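Local coordinates for protein peroxinectin A (Dictyostelium discoideum, PDB 6ERC) that oxidises phenolic donors with hydrogen peroxide, and also iodide and thiocyanate, as a secreted haem peroxidase, at residues 233-238 and 483-487; 162-166 and 186-192; 49-53 and 98-104; 91-97 and 112-118. All coordinates share one frame; numbering follows the deposited sequence.

Interaction 1 (233-238 and 483-487)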
# COMPACT_ATOMS: atom_id res chain seq x y z
N ARG A 233 -17.07 -13.81 -12.95
CA ARG A 233 -16.89 -14.64 -14.14
C ARG A 233 -16.59 -16.08 -13.75
O ARG A 233 -17.19 -17.02 -14.29
CB ARG A 233 -15.77 -14.06 -15.00
CG ARG A 233 -15.67 -14.66 -16.39
CD ARG A 233 -14.49 -14.09 -17.15
NE ARG A 233 -13.23 -14.39 -16.47
CZ ARG A 233 -12.58 -15.55 -16.57
NH1 ARG A 233 -13.06 -16.52 -17.33
NH2 ARG A 233 -11.44 -15.72 -15.92
N LEU A 234 -15.68 -16.28 -12.80
CA LEU A 234 -15.35 -17.63 -12.36
C LEU A 234 -16.52 -18.28 -11.61
O LEU A 234 -16.71 -19.49 -11.70
CB LEU A 234 -14.11 -17.61 -11.47
CG LEU A 234 -12.78 -17.27 -12.14
CD1 LEU A 234 -11.67 -17.22 -11.11
CD2 LEU A 234 -12.43 -18.25 -13.24
N ALA A 235 -17.30 -17.49 -10.88
CA ALA A 235 -18.44 -18.05 -10.17
C ALA A 235 -19.46 -18.63 -11.14
O ALA A 235 -20.03 -19.70 -10.88
CB ALA A 235 -19.09 -16.98 -9.29
N ARG A 236 -19.71 -17.94 -12.26
CA ARG A 236 -20.63 -18.45 -13.25
C ARG A 236 -20.12 -19.74 -13.88
O ARG A 236 -20.92 -20.62 -14.24
CB ARG A 236 -20.88 -17.39 -14.32
CG ARG A 236 -21.65 -16.19 -13.81
CD ARG A 236 -21.27 -14.90 -14.53
NE ARG A 236 -21.90 -13.73 -13.91
CZ ARG A 236 -21.51 -12.47 -14.09
NH1 ARG A 236 -20.48 -12.19 -14.88
NH2 ARG A 236 -22.16 -11.49 -13.48
N LYS A 237 -18.81 -19.87 -14.04
CA LYS A 237 -18.24 -21.12 -14.55
C LYS A 237 -18.42 -22.25 -13.54
O LYS A 237 -18.90 -23.33 -13.90
CB LYS A 237 -16.76 -20.91 -14.87
CG LYS A 237 -15.99 -22.19 -15.20
CD LYS A 237 -14.51 -21.88 -15.39
CE LYS A 237 -13.65 -23.12 -15.24
NZ LYS A 237 -12.20 -22.75 -15.24
N PHE A 238 -18.04 -22.02 -12.29
CA PHE A 238 -18.19 -23.05 -11.27
C PHE A 238 -19.65 -23.41 -11.06
O PHE A 238 -19.97 -24.56 -10.74
CB PHE A 238 -17.56 -22.60 -9.95
CG PHE A 238 -16.08 -22.33 -10.03
CD1 PHE A 238 -15.28 -23.02 -10.93
CD2 PHE A 238 -15.49 -21.39 -9.20
CE1 PHE A 238 -13.93 -22.77 -11.00
CE2 PHE A 238 -14.14 -21.14 -9.27
CZ PHE A 238 -13.35 -21.83 -10.17
N ARG A 483 -7.65 -26.33 -8.91
CA ARG A 483 -7.37 -27.02 -10.16
C ARG A 483 -8.23 -26.51 -11.31
O ARG A 483 -7.86 -26.71 -12.48
CB ARG A 483 -7.56 -28.53 -9.99
CG ARG A 483 -8.94 -28.95 -9.52
CD ARG A 483 -9.00 -30.45 -9.29
NE ARG A 483 -9.81 -30.80 -8.12
CZ ARG A 483 -11.13 -30.97 -8.14
NH1 ARG A 483 -11.77 -31.29 -7.03
NH2 ARG A 483 -11.82 -30.82 -9.27
N GLU A 484 -9.35 -25.85 -11.02
CA GLU A 484 -10.23 -25.34 -12.06
C GLU A 484 -10.17 -23.82 -12.18
O GLU A 484 -11.03 -23.23 -12.86
CB GLU A 484 -11.67 -25.79 -11.80
CG GLU A 484 -11.83 -27.30 -11.72
CD GLU A 484 -13.27 -27.76 -11.84
OE1 GLU A 484 -13.58 -28.50 -12.80
OE2 GLU A 484 -14.09 -27.37 -10.99
N CYS A 485 -9.20 -23.17 -11.56
CA CYS A 485 -9.04 -21.73 -11.70
C CYS A 485 -8.45 -21.40 -13.07
O CYS A 485 -8.08 -22.29 -13.85
CB CYS A 485 -8.17 -21.16 -10.58
SG CYS A 485 -8.77 -21.45 -8.90
N GLU A 486 -8.34 -20.11 -13.37
CA GLU A 486 -7.81 -19.61 -14.63
C GLU A 486 -6.77 -18.53 -14.38
O GLU A 486 -6.80 -17.44 -14.96
CB GLU A 486 -8.94 -19.09 -15.51
CG GLU A 486 -10.11 -20.04 -15.65
CD GLU A 486 -11.24 -19.45 -16.46
OE1 GLU A 486 -11.10 -18.30 -16.92
OE2 GLU A 486 -12.26 -20.14 -16.64
N THR A 487 -5.83 -18.81 -13.48
CA THR A 487 -4.86 -17.81 -13.07
C THR A 487 -3.87 -17.56 -14.20
O THR A 487 -3.18 -18.48 -14.66
CB THR A 487 -4.13 -18.28 -11.81
OG1 THR A 487 -5.10 -18.59 -10.80
CG2 THR A 487 -3.20 -17.20 -11.31

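Interaction 2 (162-166 and 186-192)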
# COMPACT_ATOMS: atom_id res chain seq x y z
N ILE A 162 -19.05 -8.60 7.18
CA ILE A 162 -18.79 -7.65 6.11
C ILE A 162 -18.77 -8.36 4.76
O ILE A 162 -19.28 -7.84 3.76
CB ILE A 162 -17.47 -6.90 6.36
CG1 ILE A 162 -17.24 -5.84 5.28
CG2 ILE A 162 -16.29 -7.86 6.42
CD1 ILE A 162 -16.11 -4.88 5.58
N CYS A 163 -18.21 -9.57 4.71
CA CYS A 163 -18.16 -10.31 3.45
C CYS A 163 -19.56 -10.59 2.93
O CYS A 163 -19.88 -10.28 1.78
CB CYS A 163 -17.38 -11.61 3.63
SG CYS A 163 -17.22 -12.55 2.10
N LYS A 164 -20.42 -11.18 3.77
CA LYS A 164 -21.74 -11.58 3.32
C LYS A 164 -22.64 -10.40 2.99
O LYS A 164 -23.73 -10.61 2.45
CB LYS A 164 -22.40 -12.47 4.38
CG LYS A 164 -21.82 -13.88 4.42
CD LYS A 164 -22.51 -14.76 5.45
CE LYS A 164 -21.95 -16.18 5.41
NZ LYS A 164 -22.58 -17.07 6.43
N ASN A 165 -22.23 -9.17 3.31
CA ASN A 165 -22.95 -8.00 2.85
C ASN A 165 -22.46 -7.50 1.50
O ASN A 165 -23.23 -6.87 0.76
CB ASN A 165 -22.85 -6.87 3.89
CG ASN A 165 -23.79 -7.07 5.06
OD1 ASN A 165 -23.35 -7.27 6.19
ND2 ASN A 165 -25.09 -7.02 4.80
N LEU A 166 -21.20 -7.78 1.16
CA LEU A 166 -20.65 -7.37 -0.13
C LEU A 166 -21.01 -8.32 -1.25
O LEU A 166 -20.87 -7.96 -2.43
CB LEU A 166 -19.13 -7.24 -0.04
CG LEU A 166 -18.58 -5.94 0.53
CD1 LEU A 166 -17.07 -6.05 0.74
CD2 LEU A 166 -18.90 -4.75 -0.37
N PRO A 186 -20.37 -2.12 -5.94
CA PRO A 186 -21.64 -1.69 -5.36
C PRO A 186 -21.48 -0.43 -4.52
O PRO A 186 -20.37 0.04 -4.27
CB PRO A 186 -22.05 -2.88 -4.49
CG PRO A 186 -20.75 -3.49 -4.06
CD PRO A 186 -19.75 -3.22 -5.17
N LYS A 187 -22.61 0.11 -4.08
CA LYS A 187 -22.63 1.33 -3.29
C LYS A 187 -23.67 1.23 -2.18
O LYS A 187 -24.63 0.46 -2.28
CB LYS A 187 -22.91 2.56 -4.16
CG LYS A 187 -21.78 2.90 -5.14
CD LYS A 187 -22.21 3.93 -6.17
CE LYS A 187 -23.15 3.32 -7.22
NZ LYS A 187 -23.46 4.26 -8.33
N ASN A 188 -23.46 2.02 -1.13
CA ASN A 188 -24.41 2.13 -0.01
C ASN A 188 -24.66 0.79 0.66
O ASN A 188 -25.71 0.58 1.27
CB ASN A 188 -25.74 2.74 -0.47
CG ASN A 188 -25.58 4.12 -1.05
OD1 ASN A 188 -24.64 4.84 -0.72
ND2 ASN A 188 -26.51 4.51 -1.92
N VAL A 189 -23.70 -0.13 0.58
CA VAL A 189 -23.87 -1.45 1.16
C VAL A 189 -23.85 -1.32 2.68
O VAL A 189 -22.86 -0.84 3.24
CB VAL A 189 -22.77 -2.42 0.67
CG1 VAL A 189 -22.98 -3.80 1.27
CG2 VAL A 189 -22.77 -2.48 -0.85
N PRO A 190 -24.92 -1.72 3.38
CA PRO A 190 -24.89 -1.64 4.85
C PRO A 190 -23.78 -2.49 5.44
O PRO A 190 -23.47 -3.57 4.94
CB PRO A 190 -26.28 -2.16 5.25
CG PRO A 190 -27.12 -1.99 4.04
CD PRO A 190 -26.21 -2.22 2.89
N GLY A 191 -23.18 -1.99 6.51
CA GLY A 191 -22.14 -2.70 7.22
C GLY A 191 -20.76 -2.60 6.61
O GLY A 191 -19.82 -3.20 7.15
N VAL A 192 -20.59 -1.85 5.52
CA VAL A 192 -19.29 -1.72 4.87
C VAL A 192 -18.80 -0.28 5.03
O VAL A 192 -19.02 0.55 4.13
CB VAL A 192 -19.36 -2.11 3.39
CG1 VAL A 192 -17.97 -2.06 2.77
CG2 VAL A 192 -19.97 -3.50 3.24

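Interaction 3 (49-53 and 98-104)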
# COMPACT_ATOMS: atom_id res chain seq x y z
N ARG A 49 7.37 18.71 8.68
CA ARG A 49 7.05 19.61 7.57
C ARG A 49 8.28 20.35 7.07
O ARG A 49 8.35 20.72 5.89
CB ARG A 49 5.96 20.59 8.00
CG ARG A 49 5.60 21.65 6.96
CD ARG A 49 5.21 21.04 5.62
NE ARG A 49 4.82 22.08 4.66
CZ ARG A 49 4.62 21.88 3.37
NH1 ARG A 49 4.76 20.67 2.84
NH2 ARG A 49 4.27 22.89 2.59
N ALA A 50 9.26 20.60 7.95
CA ALA A 50 10.50 21.21 7.50
C ALA A 50 11.29 20.25 6.62
O ALA A 50 11.72 20.61 5.52
CB ALA A 50 11.33 21.65 8.71
N ILE A 51 11.48 19.01 7.09
CA ILE A 51 12.16 18.01 6.27
C ILE A 51 11.43 17.84 4.94
O ILE A 51 12.07 17.60 3.90
CB ILE A 51 12.26 16.67 7.03
CG1 ILE A 51 13.04 16.83 8.33
CG2 ILE A 51 12.89 15.61 6.15
CD1 ILE A 51 14.51 17.19 8.15
N SER A 52 10.10 17.95 4.94
CA SER A 52 9.34 17.84 3.70
C SER A 52 9.72 18.95 2.73
O SER A 52 9.99 18.70 1.55
CB SER A 52 7.85 17.88 4.00
OG SER A 52 7.08 17.80 2.81
N ASN A 53 9.76 20.19 3.21
CA ASN A 53 10.08 21.31 2.34
C ASN A 53 11.53 21.25 1.87
O ASN A 53 11.83 21.59 0.72
CB ASN A 53 9.82 22.63 3.07
CG ASN A 53 8.34 22.91 3.27
OD1 ASN A 53 7.53 22.66 2.37
ND2 ASN A 53 7.99 23.41 4.44
N PRO A 98 6.06 25.19 9.95
CA PRO A 98 6.99 26.30 10.15
C PRO A 98 6.32 27.64 9.88
O PRO A 98 5.51 27.77 8.97
CB PRO A 98 8.11 26.02 9.15
CG PRO A 98 8.07 24.55 8.94
CD PRO A 98 6.63 24.16 9.05
N LYS A 99 6.67 28.63 10.69
CA LYS A 99 6.08 29.96 10.52
C LYS A 99 6.35 30.47 9.11
O LYS A 99 7.45 30.30 8.58
CB LYS A 99 6.64 30.93 11.57
CG LYS A 99 5.88 32.24 11.66
CD LYS A 99 6.40 33.13 12.79
CE LYS A 99 7.75 33.75 12.46
NZ LYS A 99 8.15 34.80 13.45
N CYS A 100 5.33 31.07 8.51
CA CYS A 100 5.39 31.67 7.18
C CYS A 100 5.40 30.64 6.06
O CYS A 100 5.73 30.97 4.91
CB CYS A 100 6.62 32.58 7.02
SG CYS A 100 6.66 33.98 8.16
N ASP A 101 5.05 29.39 6.34
CA ASP A 101 4.99 28.39 5.28
C ASP A 101 4.02 28.84 4.19
O ASP A 101 2.86 29.15 4.47
CB ASP A 101 4.57 27.03 5.84
CG ASP A 101 4.65 25.92 4.81
OD1 ASP A 101 3.94 25.98 3.79
OD2 ASP A 101 5.45 24.98 5.02
N GLN A 102 4.51 28.89 2.95
CA GLN A 102 3.71 29.42 1.85
C GLN A 102 2.48 28.57 1.56
O GLN A 102 1.51 29.08 1.01
CB GLN A 102 4.56 29.53 0.59
CG GLN A 102 5.77 30.45 0.73
CD GLN A 102 5.38 31.87 1.10
OE1 GLN A 102 4.36 32.38 0.65
NE2 GLN A 102 6.20 32.51 1.93
N TYR A 103 2.49 27.29 1.93
CA TYR A 103 1.37 26.41 1.65
C TYR A 103 0.40 26.25 2.81
O TYR A 103 -0.77 25.93 2.59
CB TYR A 103 1.87 25.02 1.23
CG TYR A 103 2.71 25.03 -0.03
CD1 TYR A 103 4.09 25.25 0.04
CD2 TYR A 103 2.14 24.85 -1.27
CE1 TYR A 103 4.86 25.27 -1.11
CE2 TYR A 103 2.90 24.87 -2.42
CZ TYR A 103 4.26 25.08 -2.34
OH TYR A 103 5.02 25.10 -3.48
N PHE A 104 0.86 26.47 4.05
CA PHE A 104 0.00 26.24 5.21
C PHE A 104 0.09 27.35 6.26
O PHE A 104 -0.50 27.20 7.33
CB PHE A 104 0.34 24.89 5.86
CG PHE A 104 0.18 23.72 4.94
CD1 PHE A 104 -1.09 23.26 4.60
CD2 PHE A 104 1.28 23.06 4.42
CE1 PHE A 104 -1.25 22.18 3.76
CE2 PHE A 104 1.13 21.98 3.58
CZ PHE A 104 -0.14 21.53 3.25

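Interaction 4 (91-97 and 112-118)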
# COMPACT_ATOMS: atom_id res chain seq x y z
N ASN A 91 -5.06 9.91 19.43
CA ASN A 91 -3.87 10.27 20.18
C ASN A 91 -3.12 11.30 19.34
O ASN A 91 -2.28 10.95 18.51
CB ASN A 91 -3.01 9.04 20.46
CG ASN A 91 -1.86 9.33 21.39
OD1 ASN A 91 -1.92 10.25 22.20
ND2 ASN A 91 -0.79 8.55 21.28
N SER A 92 -3.44 12.57 19.57
CA SER A 92 -3.04 13.63 18.65
C SER A 92 -1.59 14.05 18.89
O SER A 92 -1.23 14.46 20.00
CB SER A 92 -3.98 14.83 18.81
OG SER A 92 -3.60 15.88 17.94
N TRP A 93 -0.77 13.95 17.84
CA TRP A 93 0.55 14.57 17.78
C TRP A 93 0.58 15.42 16.52
O TRP A 93 1.13 15.00 15.49
CB TRP A 93 1.68 13.53 17.77
CG TRP A 93 3.04 14.14 17.56
CD1 TRP A 93 3.45 15.39 17.92
CD2 TRP A 93 4.17 13.52 16.92
NE1 TRP A 93 4.76 15.59 17.55
CE2 TRP A 93 5.22 14.45 16.94
CE3 TRP A 93 4.39 12.27 16.35
CZ2 TRP A 93 6.48 14.17 16.40
CZ3 TRP A 93 5.63 11.99 15.81
CH2 TRP A 93 6.66 12.93 15.84
N PRO A 94 0.00 16.62 16.56
CA PRO A 94 -0.15 17.41 15.34
C PRO A 94 1.18 17.66 14.64
O PRO A 94 2.26 17.61 15.24
CB PRO A 94 -0.76 18.73 15.84
CG PRO A 94 -1.43 18.37 17.12
CD PRO A 94 -0.58 17.30 17.73
N ILE A 95 1.09 17.93 13.34
CA ILE A 95 2.25 18.26 12.53
C ILE A 95 2.43 19.77 12.56
O ILE A 95 1.56 20.52 12.10
CB ILE A 95 2.09 17.76 11.08
CG1 ILE A 95 1.76 16.27 11.09
CG2 ILE A 95 3.34 18.07 10.27
CD1 ILE A 95 1.78 15.60 9.73
N LYS A 96 3.56 20.22 13.10
CA LYS A 96 3.82 21.65 13.21
C LYS A 96 4.19 22.22 11.85
O LYS A 96 4.98 21.63 11.11
CB LYS A 96 4.94 21.90 14.22
CG LYS A 96 4.54 21.69 15.67
CD LYS A 96 5.66 22.07 16.63
CE LYS A 96 5.19 22.01 18.07
NZ LYS A 96 6.31 22.23 19.03
N VAL A 97 3.59 23.36 11.51
CA VAL A 97 3.88 24.07 10.28
C VAL A 97 4.90 25.16 10.60
O VAL A 97 4.63 26.00 11.47
CB VAL A 97 2.61 24.68 9.67
CG1 VAL A 97 2.94 25.49 8.42
CG2 VAL A 97 1.61 23.59 9.34
N LYS A 112 0.14 27.32 13.34
CA LYS A 112 -0.61 26.50 12.39
C LYS A 112 -0.10 25.07 12.38
O LYS A 112 1.10 24.82 12.51
CB LYS A 112 -0.52 27.10 10.99
CG LYS A 112 -1.28 28.41 10.82
CD LYS A 112 -2.78 28.17 10.79
CE LYS A 112 -3.54 29.45 10.48
NZ LYS A 112 -5.01 29.21 10.41
N THR A 113 -1.02 24.12 12.23
CA THR A 113 -0.69 22.70 12.27
C THR A 113 -1.51 21.94 11.24
O THR A 113 -2.49 22.45 10.68
CB THR A 113 -0.93 22.10 13.66
OG1 THR A 113 -2.31 22.27 14.02
CG2 THR A 113 -0.05 22.77 14.69
N MET A 114 -1.10 20.71 10.99
CA MET A 114 -1.85 19.75 10.20
C MET A 114 -2.22 18.56 11.07
O MET A 114 -1.40 18.09 11.87
CB MET A 114 -1.06 19.29 8.98
CG MET A 114 -0.81 20.37 7.95
SD MET A 114 0.18 19.81 6.56
CE MET A 114 1.78 19.66 7.34
N ASN A 115 -3.45 18.09 10.93
CA ASN A 115 -3.92 16.99 11.76
C ASN A 115 -3.00 15.78 11.64
O ASN A 115 -2.59 15.40 10.54
CB ASN A 115 -5.35 16.60 11.35
CG ASN A 115 -6.35 17.70 11.61
OD1 ASN A 115 -6.37 18.71 10.91
ND2 ASN A 115 -7.19 17.51 12.62
N TYR A 116 -2.67 15.17 12.78
CA TYR A 116 -2.02 13.87 12.79
C TYR A 116 -2.37 13.16 14.09
O TYR A 116 -2.31 13.75 15.17
CB TYR A 116 -0.50 13.98 12.66
CG TYR A 116 0.20 12.65 12.73
CD1 TYR A 116 0.55 12.09 13.96
CD2 TYR A 116 0.52 11.94 11.58
CE1 TYR A 116 1.19 10.87 14.03
CE2 TYR A 116 1.16 10.72 11.65
CZ TYR A 116 1.49 10.19 12.87
OH TYR A 116 2.13 8.98 12.94
N PHE A 117 -2.73 11.88 13.97
CA PHE A 117 -3.08 11.05 15.11
C PHE A 117 -2.16 9.84 15.12
O PHE A 117 -1.96 9.20 14.09
CB PHE A 117 -4.54 10.62 15.05
CG PHE A 117 -5.50 11.75 15.26
CD1 PHE A 117 -5.88 12.56 14.21
CD2 PHE A 117 -6.01 12.00 16.52
CE1 PHE A 117 -6.77 13.61 14.41
CE2 PHE A 117 -6.90 13.04 16.73
CZ PHE A 117 -7.27 13.85 15.68
N ARG A 118 -1.61 9.53 16.29
CA ARG A 118 -0.62 8.48 16.39
C ARG A 118 -1.26 7.11 16.21
O ARG A 118 -2.43 6.89 16.52
CB ARG A 118 0.11 8.55 17.73
CG ARG A 118 0.87 9.86 17.94
CD ARG A 118 1.79 9.80 19.15
NE ARG A 118 2.90 8.87 18.97
CZ ARG A 118 3.91 8.74 19.82
NH1 ARG A 118 3.97 9.48 20.92
NH2 ARG A 118 4.87 7.87 19.57
O HOH W 1 -3.60 16.43 15.11
O HOH W 2 2.89 27.75 11.42

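Interaction 1 (233-238 and 483-487)
Arg-233 presents the end of its guanidinium to Glu-486, whose OE1 lies at the edge and in the plane of that group. NH1 and NH2 both donate to this one oxygen, with Arg-233 NH1 2.7 Å and Arg-233 NH2 2.8 Å from Glu-486 OE1. The guanidinium and carboxylate planes are turned 44° apart, and both nitrogens reach OE1 from the same face of the carboxylate. The ring of Phe-238 carries the carbonyl oxygen of Leu-234 over one face and meets Glu-484 O at its edge, 3.5 Å from CE1. The second oxygen of Glu-486 serves another cation: OE2 uses its anti lone pair toward Lys-237 NZ, 3.0 Å away. Lys-237 reaches it because CG is anti to the backbone N (chi1 171°) and the rest of the chain is extended, which also brings NZ within 2.7 Å of Glu-484 O. Leu-234 CD2 packs against the carboxylate carbon, Glu-486 CD, at 3.6 Å. Were Glu-486 replaced by an alanine, Arg-233 and Lys-237 would probably lose the negative charge they share, leaving the lysine tied to the loop through Glu-484 O. Asp-230 also pairs with Arg-233, while the Glu-484 carboxylate turns to His-242. The whole is a salt-bridge network built on residues one helical turn apart, fastening helix 218-241 to the loop that the Cys-485 to Cys-257 disulfide links to helix 247-275.

Interaction 2 (162-166 and 186-192)
The type II beta turn from Val-189 to Val-192 packs its valines against the last turn of helix 160-166, meeting Ile-162, Asn-165 and Leu-166. It is an apolar fit, with no hydrogen bond passing directly between helix and loop. Val-192 is the central wedge. With CG1 trans to the backbone N (chi1 -176°), its CG2 stands anti to the carbonyl carbon and enters between two helix side chains, with Ile-162 CG1 at 4.1 Å and Leu-166 CG at 3.9 Å from it. Both helix side chains run across the valine at about a right angle, not alongside it. Gly-191 holds the third place of the turn with a positive phi of 82°, and its carbonyl oxygen faces Ile-162 CG1. Nearby, Asn-165 lays its CB against Pro-190 O at 3.5 Å and against Val-189 CG1. In this last turn Ile-162 O accepts from both Asn-165 N and Leu-166 N. Lys-175 NZ binds Asn-165 O from outside the contact, and Ser-208 bonds the backbone of Pro-186. The contact is structural packing that joins a short helix to the loop leading from strand 182-184 toward helix 218-241. At the Pro-186 end of the loop Leu-166 CD2 lies 4.3 Å from Pro-186 CG, with Val-189 CG1 a looser neighbour at 4.5 Å.

Interaction 3 (49-53 and 98-104)
Arg-49 leaves helix 48-56 with CG in an extended zigzag from the backbone N (chi1 176°) and then bends at chi2 (55°), which brings its guanidinium edge to Asp-101 in the loop. Asp-101 heads an Asx turn, its OD1 accepting from Tyr-103 N at 2.7 Å. A wider Asx motif comes from Phe-104 N, 3.1 Å from Asp-101 OD1, and together these bonds hold the carboxylate from the loop side, independently of the helix. The other oxygen, OD2, completes a salt bridge with Arg-49 NE at 3.0 Å, the donor standing above the carboxylate plane. Asn-53 ND2 donates to the same OD2, also at 3.0 Å but nearly in line with the C-O bond; weak bonds from Arg-49 NH2 to both carboxylate oxygens add to the grip. So many donors around a buried carboxylate are likely to keep it ionised. The guanidinium is sandwiched: Phe-104 directs an edge at one face, CE2 standing 3.4 Å above its plane with the two planes 75° apart, and Asn-53 OD1 lies over the opposite face. Asp-378 also pairs with Arg-49, and Arg-365 bonds Asn-53 OD1. The Cys-100 to Cys-108 disulfide braces the loop. A type II turn from Pro-98 to Asp-101 sets the proline beside the helix, where its CG touches Ala-50 CB and its CD lies 3.4 Å from Arg-49 CG.

Interaction 4 (91-97 and 112-118)
Segments 91-97 and 112-118 run antiparallel, their end-to-end directions 147° apart. Ile-95 and Met-114 form a hydrogen-bonded pair, with Ile-95 N to Met-114 O and Met-114 N to Ile-95 O both 2.9 Å. Across the break at Trp-93 and Pro-94, Trp-93 N still bonds Tyr-116 O, pairing returns at Ser-92 with Phe-117, and Arg-118 N gives a nearly straight bond to Asn-91 O at 2.7 Å. A water stands in at the break, accepting from Tyr-116 N at 2.8 Å and bonding Ser-92 OG. Ile-95 has CG1 beside its backbone N (chi1 -53°): CG1 packs on Tyr-116 CB at 3.6 Å, and CG2 meets Met-114 CE at 3.7 Å. Shortening Ile-95 to an alanine would probably leave Met-114 CE freer to turn and open a gap against Tyr-116 CB. Trp-93 CE3 touches Tyr-116 CE1 at 4.2 Å, while Trp-93 CB packs against Arg-118 CG. Asp-389 takes both Tyr-116 OH and Arg-118 NE, and Asn-36 O binds the Arg-118 guanidinium. The pair is a beta hairpin with a long connection, at the border of a four-stranded antiparallel sheet; Tyr-116 comes, by nearest side-chain atoms, to about 4 Å of the haem.

In the fold
From the N terminus, helix 48-56 is the first of the contacting segments, and its partner arrives only at 98-104, where interaction 3 closes. Before that loop is reached, strand 91-96 has passed, and its partner strand follows at 112-118, so interactions 3 and 4 cross. They also touch: Phe-104 packs against Val-97 and Met-114, joining the helix, the loop and the sheet border into one packed region. Interaction 2 then closes a short loop of about 20 residues around the strand pair 177-179 and 182-184. Last, interaction 1 spans about 245 residues and ties the long helix 218-241 to the C-terminal region, its centre about 53 Å from that of interaction 3, on the opposite side of the chain's centre.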